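Local coordinates for hypothetical protein (Burkholderia xenovorans, PDB 2O8Q), which is of unknown function but has a cupin-like fold and binds a nickel ion, at residues A[70-75]-A[86-90]. Numbering follows the deposited sequence.
Sequences VLRGWV and MLEAG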
loop_
_atom_site.group_PDB
_atom_site.type_symbol
_atom_site.label_atom_id
_atom_site.label_comp_id
_atom_site.label_asym_id
_atom_site.label_seq_id
_atom_site.Cartn_x
_atom_site.Cartn_y
_atom_site.Cartn_z
ATOM N N VAL A 70 -13.825 10.603 12.085
ATOM C CA VAL A 70 -14.108 11.700 13.010
ATOM C C VAL A 70 -14.267 11.196 14.436
ATOM O O VAL A 70 -15.084 10.322 14.733
ATOM C CB VAL A 70 -15.335 12.515 12.577
ATOM C CG1 VAL A 70 -15.559 13.661 13.587
ATOM C CG2 VAL A 70 -15.130 13.043 11.163
ATOM N N LEU A 71 -13.465 11.785 15.343
ATOM C CA LEU A 71 -13.436 11.367 16.757
ATOM C C LEU A 71 -14.333 12.251 17.637
ATOM O O LEU A 71 -14.824 11.821 18.680
ATOM C CB LEU A 71 -11.984 11.408 17.255
ATOM C CG LEU A 71 -11.005 10.494 16.506
ATOM C CD1 LEU A 71 -9.559 10.828 16.904
ATOM C CD2 LEU A 71 -11.354 9.018 16.746
ATOM N N ARG A 72 -14.479 13.526 17.249
ATOM C CA ARG A 72 -15.214 14.537 18.040
ATOM C C ARG A 72 -15.592 15.668 17.107
ATOM O O ARG A 72 -14.887 15.972 16.167
ATOM C CB ARG A 72 -14.325 15.079 19.157
ATOM C CG ARG A 72 -15.044 15.975 20.165
ATOM C CD ARG A 72 -14.068 16.534 21.252
ATOM N NE ARG A 72 -12.966 17.300 20.639
ATOM C CZ ARG A 72 -12.391 18.387 21.162
ATOM N NH1 ARG A 72 -12.811 18.878 22.336
ATOM N NH2 ARG A 72 -11.398 19.001 20.503
ATOM N N GLY A 73 -16.757 16.252 17.358
ATOM C CA GLY A 73 -17.182 17.408 16.601
ATOM C C GLY A 73 -17.741 17.010 15.271
ATOM O O GLY A 73 -18.261 15.894 15.090
ATOM N N TRP A 74 -17.684 17.947 14.324
ATOM C CA TRP A 74 -18.193 17.677 12.995
ATOM C C TRP A 74 -17.404 18.454 11.963
ATOM O O TRP A 74 -16.743 19.420 12.269
ATOM C CB TRP A 74 -19.694 18.022 12.925
ATOM C CG TRP A 74 -20.056 19.466 13.197
ATOM C CD1 TRP A 74 -20.594 19.967 14.355
ATOM C CD2 TRP A 74 -19.903 20.608 12.310
ATOM N NE1 TRP A 74 -20.774 21.328 14.254
ATOM C CE2 TRP A 74 -20.368 21.745 13.018
ATOM C CE3 TRP A 74 -19.438 20.782 10.992
ATOM C CZ2 TRP A 74 -20.335 23.014 12.469
ATOM C CZ3 TRP A 74 -19.416 22.054 10.457
ATOM C CH2 TRP A 74 -19.867 23.135 11.186
ATOM N N VAL A 75 -17.418 17.958 10.736
ATOM C CA VAL A 75 -16.708 18.619 9.646
ATOM C C VAL A 75 -17.495 18.339 8.366
ATOM O O VAL A 75 -18.040 17.245 8.186
ATOM C CB VAL A 75 -15.270 18.085 9.507
ATOM C CG1 VAL A 75 -15.231 16.547 9.341
ATOM C CG2 VAL A 75 -14.514 18.786 8.390
HETATM N N MSE A 86 -21.573 15.989 5.388
HETATM C CA MSE A 86 -21.400 16.382 6.770
HETATM C C MSE A 86 -21.081 15.158 7.667
HETATM O O MSE A 86 -21.854 14.210 7.705
HETATM C CB MSE A 86 -22.658 17.067 7.256
HETATM C CG MSE A 86 -22.724 17.240 8.739
HETATM SE SE MSE A 86 -21.595 18.721 9.267
HETATM C CE MSE A 86 -22.528 20.252 8.489
ATOM N N LEU A 87 -19.945 15.165 8.356
ATOM C CA LEU A 87 -19.557 14.060 9.187
ATOM C C LEU A 87 -19.551 14.465 10.657
ATOM O O LEU A 87 -18.993 15.503 11.000
ATOM C CB LEU A 87 -18.123 13.598 8.850
ATOM C CG LEU A 87 -17.819 13.012 7.499
ATOM C CD1 LEU A 87 -16.277 12.611 7.447
ATOM C CD2 LEU A 87 -18.725 11.820 7.264
ATOM N N GLU A 88 -20.092 13.609 11.518
ATOM C CA GLU A 88 -20.040 13.815 12.958
ATOM C C GLU A 88 -19.183 12.702 13.548
ATOM O O GLU A 88 -18.688 11.845 12.793
ATOM C CB GLU A 88 -21.443 13.710 13.567
ATOM C CG GLU A 88 -22.462 14.671 13.035
ATOM C CD GLU A 88 -23.804 14.442 13.720
ATOM O OE1 GLU A 88 -23.991 15.020 14.797
ATOM O OE2 GLU A 88 -24.632 13.677 13.186
ATOM N N ALA A 89 -19.058 12.657 14.877
ATOM C CA ALA A 89 -18.247 11.583 15.502
ATOM C C ALA A 89 -18.718 10.217 14.987
ATOM O O ALA A 89 -19.949 9.958 14.942
ATOM C CB ALA A 89 -18.294 11.640 17.029
ATOM N N GLY A 90 -17.753 9.356 14.637
ATOM C CA GLY A 90 -18.056 8.016 14.158
ATOM C C GLY A 90 -18.156 7.970 12.655
ATOM O O GLY A 90 -18.228 6.899 12.106
HETATM O O HOH W 1 -19.931 14.781 16.741
#
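V75 and L87 form an antiparallel hydrogen-bonded pair that holds the backbones of 70-75 and 86-90 together. The amide of L87 gives a nearly straight bond to V75 O (N to O 2.8 Å, 172° at the hydrogen), and V75 N returns one to L87 O at 2.9 Å, lying in the carbonyl plane. L87 O also receives a CA-H...O contact from W74. At the other end of the contact G90 N donates to V70 O over 2.8 Å. Between these two groups of bonds a water bridges the two segments, donating to G73 O at 2.6 Å and accepting from A89 N. G73 lies where strand 66-72 gives way to strand 74-79, and its positive phi by itself favours glycine there.

V75 and L87 share one face of the hairpin, and V70 joins them from the preceding strand. The V75 and L87 side chains run alongside each other, V75 CG1 4.2 Å from L87 CB, while V70 slants across L87, its CG2 reaching L87 CB at 3.8 Å and touching CD1 as well. With CG1 anti to the backbone N (chi1 -179°), V70 CG2 lies anti to the carbonyl carbon and is turned to L87, whereas CG1 and CB rest against E88 O. L110 packs on V70 and V75 from the same chain.

On the W74 side, M86 makes a Met-aromatic contact. Two successive bends in the selenomethionine chain fold its SE back to within 3.4 Å of W74 CE3; SE approaches the six-membered ring obliquely, 48° off its normal, with CE following alongside CE3 and CZ3.

L71 and R72 sit together across from E111, forming a classic beta bulge, and L71 meets L71 of a second subunit. Antiparallel strands 74-79 and 83-88, paired here as a beta hairpin, belong to the cupin fold that houses the nickel site formed by three histidines.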